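Farnesyltransferase, putative (Trypanosoma cruzi, PDB 3WCA) probably catalyses the condensation of two farnesyl diphosphate molecules to squalene, using magnesium and NADPH or NADH, in lanosterol biosynthesis. Local coordinates at residues A[134-146]-A[159-171]. The protein carries 1 engineered substitution. Sequence-based numbering, arbitrary orientation.
Sequences GICERMANGMCDF and LYCHYVAGLVGHG. With FPS (S-[(2E,6E)-3,7,11-trimethyldodeca-2,6,10-trienyl] trihydrogen thiodiphosphate), chain E.
L159 and Y160 meet F146 at one end of a nearly antiparallel helix pair from the all-helical squalene/phytoene synthase fold, a worked example of how two helices pack closely while one lines the pocket of the bound farnesyl thiodiphosphate, an analogue of the substrate. The segment axes approach to 8.5 Å at a crossing angle of -165°. L159 sits at the edge of the F146 ring, whereas Y160 lays its CB over one face and turns its own ring edge-on, the planes at 84° and Y160 CD1 3.4 Å from F146 CD2. The Y160 edge thus points at the F146 face, while Y160 OH hydrogen-bonds to E71 OE2; E71 is a magnesium ligand, which makes Y160 a second-shell residue of the metal site. Y163 lies flat against helix 134-146 where G142 has no side chain: G142 CA stands 3.3 Å from the ring centroid, nearly on the ring normal, a CH-pi contact, and F146 CE2 abuts the ring edge. Around 162-166 helix 159-171 widens into a pi-type turn, in which G166 N bonds to C161 O. M139, its CG swung opposite the backbone N (chi1 172°) and its chain bent at chi3, lies with CG and CE against the Y163 carbonyl, CE 3.1 Å from Y163 O. V164 CG1 lies 4.3 Å from M143 CG. L167 splits its branches: CD1 packs near R138 CB and the M139 backbone, and CD2 lies over one face of the R138 guanidinium, offset toward its rim, 3.7 Å from NH2. V168 serves two neighbours, CG2 touching M139 CE and CG1 lying 3.7 Å from C8 of the bound analogue, whose chain also passes A165 and G169. At the far end, G171 CA lies 3.7 Å from I135 CG1.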
ATOM      1  N   GLY A 134      11.950  14.200   2.008  1.00 34.33           N
ATOM      2  CA  GLY A 134      12.883  13.151   1.631  1.00 34.57           C
ATOM      3  C   GLY A 134      12.243  11.956   0.949  1.00 35.85           C
ATOM      4  O   GLY A 134      12.794  11.411  -0.017  1.00 34.55           O
ATOM      5  N   ILE A 135      11.087  11.532   1.460  1.00 34.26           N
ATOM      6  CA  ILE A 135      10.381  10.394   0.887  1.00 32.04           C
ATOM      7  C   ILE A 135       9.747  10.807  -0.431  1.00 31.30           C
ATOM      8  O   ILE A 135       9.742  10.042  -1.386  1.00 33.44           O
ATOM      9  CB  ILE A 135       9.277   9.862   1.845  1.00 32.75           C
ATOM     10  CG1 ILE A 135       9.905   9.404   3.166  1.00 32.55           C
ATOM     11  CG2 ILE A 135       8.541   8.695   1.201  1.00 31.24           C
ATOM     12  CD1 ILE A 135      10.941   8.318   3.010  1.00 30.84           C
ATOM     13  N   CYS A 136       9.216  12.025  -0.476  1.00 32.38           N
ATOM     14  CA  CYS A 136       8.576  12.554  -1.685  1.00 33.99           C
ATOM     15  C   CYS A 136       9.496  12.494  -2.906  1.00 34.45           C
ATOM     16  O   CYS A 136       9.097  12.047  -3.981  1.00 35.12           O
ATOM     17  CB  CYS A 136       8.149  13.999  -1.460  1.00 26.58           C
ATOM     18  SG  CYS A 136       7.471  14.751  -2.927  1.00 35.21           S
ATOM     19  N   GLU A 137      10.728  12.955  -2.720  1.00 36.62           N
ATOM     20  CA  GLU A 137      11.729  12.960  -3.778  1.00 37.78           C
ATOM     21  C   GLU A 137      12.093  11.540  -4.231  1.00 37.14           C
ATOM     22  O   GLU A 137      12.094  11.242  -5.427  1.00 36.74           O
ATOM     23  CB  GLU A 137      12.988  13.689  -3.293  1.00 38.15           C
ATOM     24  CG  GLU A 137      14.127  13.674  -4.290  1.00 42.98           C
ATOM     25  CD  GLU A 137      15.215  14.683  -3.960  1.00 45.78           C
ATOM     26  OE1 GLU A 137      15.785  14.616  -2.847  1.00 44.81           O
ATOM     27  OE2 GLU A 137      15.496  15.542  -4.825  1.00 48.31           O
ATOM     28  N   ARG A 138      12.414  10.668  -3.281  1.00 34.56           N
ATOM     29  CA  ARG A 138      12.768   9.303  -3.624  1.00 32.72           C
ATOM     30  C   ARG A 138      11.628   8.544  -4.326  1.00 33.87           C
ATOM     31  O   ARG A 138      11.877   7.774  -5.251  1.00 32.95           O
ATOM     32  CB  ARG A 138      13.230   8.559  -2.370  1.00 34.95           C
ATOM     33  CG  ARG A 138      14.578   9.056  -1.844  1.00 36.22           C
ATOM     34  CD  ARG A 138      14.863   8.561  -0.434  1.00 37.49           C
ATOM     35  NE  ARG A 138      15.064   7.116  -0.375  1.00 36.39           N
ATOM     36  CZ  ARG A 138      15.156   6.434   0.760  1.00 36.70           C
ATOM     37  NH1 ARG A 138      15.055   7.079   1.916  1.00 39.06           N
ATOM     38  NH2 ARG A 138      15.354   5.118   0.747  1.00 32.89           N
ATOM     39  N   MET A 139      10.382   8.760  -3.906  1.00 32.05           N
ATOM     40  CA  MET A 139       9.261   8.074  -4.557  1.00 32.05           C
ATOM     41  C   MET A 139       9.069   8.605  -5.971  1.00 30.16           C
ATOM     42  O   MET A 139       8.805   7.850  -6.908  1.00 28.96           O
ATOM     43  CB  MET A 139       7.951   8.266  -3.782  1.00 30.61           C
ATOM     44  CG  MET A 139       6.715   7.731  -4.544  1.00 34.39           C
ATOM     45  SD  MET A 139       5.165   7.820  -3.589  1.00 35.48           S
ATOM     46  CE  MET A 139       5.687   6.821  -2.135  1.00 24.94           C
ATOM     47  N   ALA A 140       9.175   9.920  -6.114  1.00 32.01           N
ATOM     48  CA  ALA A 140       9.014  10.552  -7.417  1.00 34.07           C
ATOM     49  C   ALA A 140      10.025  10.002  -8.430  1.00 34.96           C
ATOM     50  O   ALA A 140       9.661   9.622  -9.541  1.00 35.56           O
ATOM     51  CB  ALA A 140       9.175  12.051  -7.281  1.00 35.64           C
ATOM     52  N   ASN A 141      11.294   9.940  -8.045  1.00 34.68           N
ATOM     53  CA  ASN A 141      12.310   9.440  -8.969  1.00 36.18           C
ATOM     54  C   ASN A 141      12.082   7.963  -9.288  1.00 36.83           C
ATOM     55  O   ASN A 141      12.325   7.519 -10.408  1.00 33.12           O
ATOM     56  CB  ASN A 141      13.702   9.698  -8.389  1.00 33.81           C
ATOM     57  CG  ASN A 141      14.013  11.193  -8.302  1.00 36.01           C
ATOM     58  OD1 ASN A 141      14.743  11.647  -7.419  1.00 36.01           O
ATOM     59  ND2 ASN A 141      13.453  11.962  -9.229  1.00 35.79           N
ATOM     60  N   GLY A 142      11.586   7.216  -8.304  1.00 36.77           N
ATOM     61  CA  GLY A 142      11.305   5.811  -8.521  1.00 36.93           C
ATOM     62  C   GLY A 142      10.176   5.681  -9.529  1.00 38.39           C
ATOM     63  O   GLY A 142      10.214   4.846 -10.431  1.00 38.09           O
ATOM     64  N   MET A 143       9.155   6.516  -9.385  1.00 39.39           N
ATOM     65  CA  MET A 143       8.039   6.473 -10.313  1.00 40.31           C
ATOM     66  C   MET A 143       8.554   6.787 -11.716  1.00 42.85           C
ATOM     67  O   MET A 143       8.132   6.160 -12.691  1.00 45.33           O
ATOM     68  CB  MET A 143       6.967   7.494  -9.927  1.00 38.15           C
ATOM     69  CG  MET A 143       6.219   7.206  -8.623  1.00 39.80           C
ATOM     70  SD  MET A 143       5.082   8.570  -8.256  1.00 37.62           S
ATOM     71  CE  MET A 143       3.831   7.742  -7.224  1.00 41.11           C
ATOM     72  N   CYS A 144       9.453   7.765 -11.818  1.00 41.72           N
ATOM     73  CA  CYS A 144      10.011   8.145 -13.111  1.00 43.21           C
ATOM     74  C   CYS A 144      10.677   6.949 -13.768  1.00 43.38           C
ATOM     75  O   CYS A 144      10.507   6.720 -14.963  1.00 43.85           O
ATOM     76  CB  CYS A 144      11.024   9.289 -12.963  1.00 40.15           C
ATOM     77  SG  CYS A 144      10.278  10.924 -12.727  1.00 38.10           S
ATOM     78  N   ASP A 145      11.421   6.184 -12.978  1.00 43.82           N
ATOM     79  CA  ASP A 145      12.103   5.004 -13.492  1.00 44.52           C
ATOM     80  C   ASP A 145      11.125   4.027 -14.132  1.00 45.51           C
ATOM     81  O   ASP A 145      11.383   3.512 -15.222  1.00 46.10           O
ATOM     82  CB  ASP A 145      12.879   4.305 -12.367  1.00 45.57           C
ATOM     83  CG  ASP A 145      13.625   3.060 -12.851  1.00 49.32           C
ATOM     84  OD1 ASP A 145      14.051   3.030 -14.028  1.00 51.71           O
ATOM     85  OD2 ASP A 145      13.802   2.113 -12.051  1.00 49.17           O
ATOM     86  N   PHE A 146       9.997   3.774 -13.468  1.00 43.66           N
ATOM     87  CA  PHE A 146       9.010   2.835 -13.997  1.00 43.00           C
ATOM     88  C   PHE A 146       7.978   3.446 -14.931  1.00 43.12           C
ATOM     89  O   PHE A 146       7.061   2.763 -15.372  1.00 41.80           O
ATOM     90  CB  PHE A 146       8.307   2.091 -12.857  1.00 39.27           C
ATOM     91  CG  PHE A 146       9.149   1.016 -12.239  1.00 38.41           C
ATOM     92  CD1 PHE A 146       9.340  -0.195 -12.897  1.00 36.92           C
ATOM     93  CD2 PHE A 146       9.806   1.236 -11.030  1.00 37.38           C
ATOM     94  CE1 PHE A 146      10.178  -1.174 -12.365  1.00 36.22           C
ATOM     95  CE2 PHE A 146      10.645   0.263 -10.486  1.00 38.60           C
ATOM     96  CZ  PHE A 146      10.831  -0.947 -11.160  1.00 38.72           C
ATOM     97  N   LEU A 159      10.895  -3.831  -6.337  1.00 34.50           N
ATOM     98  CA  LEU A 159      11.436  -2.479  -6.310  1.00 33.74           C
ATOM     99  C   LEU A 159      10.352  -1.437  -6.546  1.00 32.72           C
ATOM    100  O   LEU A 159      10.331  -0.399  -5.883  1.00 34.15           O
ATOM    101  CB  LEU A 159      12.572  -2.319  -7.333  1.00 34.93           C
ATOM    102  CG  LEU A 159      13.293  -0.961  -7.361  1.00 39.42           C
ATOM    103  CD1 LEU A 159      13.972  -0.698  -6.008  1.00 32.36           C
ATOM    104  CD2 LEU A 159      14.329  -0.940  -8.517  1.00 36.88           C
ATOM    105  N   TYR A 160       9.448  -1.707  -7.482  1.00 30.51           N
ATOM    106  CA  TYR A 160       8.369  -0.761  -7.750  1.00 30.58           C
ATOM    107  C   TYR A 160       7.471  -0.619  -6.507  1.00 29.98           C
ATOM    108  O   TYR A 160       7.011   0.481  -6.194  1.00 30.15           O
ATOM    109  CB  TYR A 160       7.521  -1.201  -8.953  1.00 27.80           C
ATOM    110  CG  TYR A 160       6.365  -0.263  -9.235  1.00 30.95           C
ATOM    111  CD1 TYR A 160       6.571   0.956  -9.881  1.00 31.79           C
ATOM    112  CD2 TYR A 160       5.071  -0.566  -8.797  1.00 31.07           C
ATOM    113  CE1 TYR A 160       5.517   1.856 -10.080  1.00 33.74           C
ATOM    114  CE2 TYR A 160       4.011   0.322  -8.988  1.00 33.21           C
ATOM    115  CZ  TYR A 160       4.240   1.532  -9.628  1.00 33.53           C
ATOM    116  OH  TYR A 160       3.202   2.421  -9.805  1.00 35.56           O
ATOM    117  N   CYS A 161       7.221  -1.732  -5.818  1.00 26.92           N
ATOM    118  CA  CYS A 161       6.404  -1.708  -4.615  1.00 28.01           C
ATOM    119  C   CYS A 161       7.118  -0.879  -3.559  1.00 27.96           C
ATOM    120  O   CYS A 161       6.483  -0.159  -2.785  1.00 24.88           O
ATOM    121  CB  CYS A 161       6.151  -3.133  -4.088  1.00 27.53           C
ATOM    122  SG  CYS A 161       4.936  -4.063  -5.072  1.00 29.63           S
ATOM    123  N   HIS A 162       8.445  -0.984  -3.539  1.00 29.18           N
ATOM    124  CA  HIS A 162       9.260  -0.232  -2.592  1.00 28.65           C
ATOM    125  C   HIS A 162       9.052   1.267  -2.794  1.00 29.97           C
ATOM    126  O   HIS A 162       8.789   1.998  -1.839  1.00 32.46           O
ATOM    127  CB  HIS A 162      10.743  -0.578  -2.779  1.00 30.07           C
ATOM    128  CG  HIS A 162      11.680   0.374  -2.105  1.00 30.11           C
ATOM    129  ND1 HIS A 162      11.819   0.438  -0.736  1.00 30.76           N
ATOM    130  CD2 HIS A 162      12.518   1.311  -2.615  1.00 28.32           C
ATOM    131  CE1 HIS A 162      12.702   1.374  -0.429  1.00 32.32           C
ATOM    132  NE2 HIS A 162      13.140   1.919  -1.551  1.00 30.42           N
ATOM    133  N   TYR A 163       9.150   1.713  -4.041  1.00 28.72           N
ATOM    134  CA  TYR A 163       8.993   3.125  -4.370  1.00 31.32           C
ATOM    135  C   TYR A 163       7.620   3.719  -4.085  1.00 31.19           C
ATOM    136  O   TYR A 163       7.525   4.886  -3.703  1.00 33.24           O
ATOM    137  CB  TYR A 163       9.301   3.389  -5.856  1.00 33.16           C
ATOM    138  CG  TYR A 163      10.758   3.233  -6.285  1.00 37.80           C
ATOM    139  CD1 TYR A 163      11.786   3.907  -5.623  1.00 39.36           C
ATOM    140  CD2 TYR A 163      11.094   2.440  -7.381  1.00 39.10           C
ATOM    141  CE1 TYR A 163      13.121   3.795  -6.049  1.00 41.10           C
ATOM    142  CE2 TYR A 163      12.416   2.318  -7.815  1.00 42.33           C
ATOM    143  CZ  TYR A 163      13.425   2.996  -7.149  1.00 43.82           C
ATOM    144  OH  TYR A 163      14.727   2.861  -7.585  1.00 44.60           O
ATOM    145  N   VAL A 164       6.554   2.948  -4.286  1.00 27.84           N
ATOM    146  CA  VAL A 164       5.236   3.517  -4.085  1.00 25.86           C
ATOM    147  C   VAL A 164       4.524   3.142  -2.798  1.00 25.54           C
ATOM    148  O   VAL A 164       3.470   3.704  -2.513  1.00 24.95           O
ATOM    149  CB  VAL A 164       4.293   3.202  -5.286  1.00 27.61           C
ATOM    150  CG1 VAL A 164       4.957   3.669  -6.604  1.00 26.64           C
ATOM    151  CG2 VAL A 164       3.962   1.703  -5.330  1.00 18.14           C
ATOM    152  N   ALA A 165       5.101   2.221  -2.031  1.00 23.73           N
ATOM    153  CA  ALA A 165       4.495   1.763  -0.788  1.00 25.83           C
ATOM    154  C   ALA A 165       5.523   1.471   0.306  1.00 25.98           C
ATOM    155  O   ALA A 165       5.341   1.857   1.459  1.00 26.76           O
ATOM    156  CB  ALA A 165       3.663   0.517  -1.057  1.00 26.61           C
ATOM    157  N   GLY A 166       6.591   0.773  -0.053  1.00 24.96           N
ATOM    158  CA  GLY A 166       7.615   0.463   0.925  1.00 27.63           C
ATOM    159  C   GLY A 166       8.187   1.729   1.556  1.00 27.49           C
ATOM    160  O   GLY A 166       8.509   1.749   2.750  1.00 26.52           O
ATOM    161  N   LEU A 167       8.304   2.788   0.756  1.00 25.93           N
ATOM    162  CA  LEU A 167       8.837   4.053   1.246  1.00 28.26           C
ATOM    163  C   LEU A 167       7.850   4.756   2.185  1.00 30.23           C
ATOM    164  O   LEU A 167       8.255   5.527   3.061  1.00 29.22           O
ATOM    165  CB  LEU A 167       9.197   4.973   0.075  1.00 26.22           C
ATOM    166  CG  LEU A 167      10.538   4.682  -0.616  1.00 24.76           C
ATOM    167  CD1 LEU A 167      10.727   5.604  -1.799  1.00 23.60           C
ATOM    168  CD2 LEU A 167      11.673   4.880   0.389  1.00 29.54           C
ATOM    169  N   VAL A 168       6.558   4.511   1.984  1.00 29.87           N
ATOM    170  CA  VAL A 168       5.555   5.107   2.859  1.00 29.24           C
ATOM    171  C   VAL A 168       5.845   4.465   4.208  1.00 28.32           C
ATOM    172  O   VAL A 168       5.785   5.113   5.246  1.00 28.32           O
ATOM    173  CB  VAL A 168       4.121   4.751   2.411  1.00 31.31           C
ATOM    174  CG1 VAL A 168       3.113   5.396   3.340  1.00 31.41           C
ATOM    175  CG2 VAL A 168       3.890   5.220   0.973  1.00 29.04           C
ATOM    176  N   GLY A 169       6.195   3.183   4.172  1.00 28.44           N
ATOM    177  CA  GLY A 169       6.517   2.464   5.391  1.00 27.50           C
ATOM    178  C   GLY A 169       7.728   3.082   6.073  1.00 31.37           C
ATOM    179  O   GLY A 169       7.761   3.202   7.305  1.00 30.38           O
ATOM    180  N   HIS A 170       8.733   3.454   5.278  1.00 30.31           N
ATOM    181  CA  HIS A 170       9.939   4.083   5.815  1.00 30.85           C
ATOM    182  C   HIS A 170       9.531   5.417   6.436  1.00 30.93           C
ATOM    183  O   HIS A 170       9.795   5.671   7.609  1.00 29.89           O
ATOM    184  CB  HIS A 170      10.976   4.338   4.708  1.00 30.54           C
ATOM    185  CG  HIS A 170      11.700   3.108   4.248  1.00 31.83           C
ATOM    186  ND1 HIS A 170      12.947   3.155   3.662  1.00 35.27           N
ATOM    187  CD2 HIS A 170      11.362   1.798   4.299  1.00 33.33           C
ATOM    188  CE1 HIS A 170      13.350   1.929   3.378  1.00 35.04           C
ATOM    189  NE2 HIS A 170      12.405   1.086   3.754  1.00 37.78           N
ATOM    190  N   GLY A 171       8.882   6.250   5.628  1.00 31.00           N
ATOM    191  CA  GLY A 171       8.425   7.558   6.069  1.00 32.55           C
ATOM    192  C   GLY A 171       7.652   7.522   7.376  1.00 32.83           C
ATOM    193  O   GLY A 171       8.004   8.233   8.318  1.00 32.02           O
TER
HETATM  194  C1  FPS E 501      -3.370   2.797  -1.866  1.00 89.25           C
HETATM  195  S1  FPS E 501      -4.279   4.358  -1.424  1.00 95.67           S
HETATM  196  C2  FPS E 501      -1.979   2.777  -1.162  1.00 83.44           C
HETATM  197  C3  FPS E 501      -1.261   1.722  -0.609  1.00 77.80           C
HETATM  198  C4  FPS E 501      -1.725   0.283  -0.594  1.00 78.08           C
HETATM  199  C5  FPS E 501       0.067   2.055   0.031  1.00 71.09           C
HETATM  200  C6  FPS E 501       0.046   2.772   1.417  1.00 61.80           C
HETATM  201  C7  FPS E 501       1.158   2.159   2.241  1.00 51.52           C
HETATM  202  C8  FPS E 501       1.301   2.212   3.574  1.00 45.16           C
HETATM  203  C10 FPS E 501       2.543   1.505   4.151  1.00 40.53           C
HETATM  204  C9  FPS E 501       0.319   2.925   4.511  1.00 44.63           C
HETATM  205  C11 FPS E 501       2.315   0.997   5.557  1.00 33.29           C
HETATM  206  C12 FPS E 501       3.650   0.787   6.224  1.00 28.65           C
HETATM  207  C13 FPS E 501       3.904   0.950   7.541  1.00 27.54           C
HETATM  208  C14 FPS E 501       2.849   1.385   8.567  1.00 28.51           C
HETATM  209  C15 FPS E 501       5.326   0.680   8.026  1.00 26.00           C
HETATM  210  PA  FPS E 501      -5.688   3.974   0.044  1.00 96.16           P
HETATM  211  O1A FPS E 501      -5.013   3.251   1.244  1.00 95.67           O
HETATM  212  O2A FPS E 501      -6.246   5.303   0.485  1.00 94.91           O
HETATM  213  O3A FPS E 501      -7.107   3.254  -0.482  1.00 98.30           O
HETATM  214  PB  FPS E 501      -7.497   1.911  -1.436  1.00100.21           P
HETATM  215  O1B FPS E 501      -8.640   1.076  -0.785  1.00 98.75           O
HETATM  216  O2B FPS E 501      -8.037   2.414  -2.824  1.00 99.98           O
HETATM  217  O3B FPS E 501      -6.251   0.936  -1.539  1.00100.45           O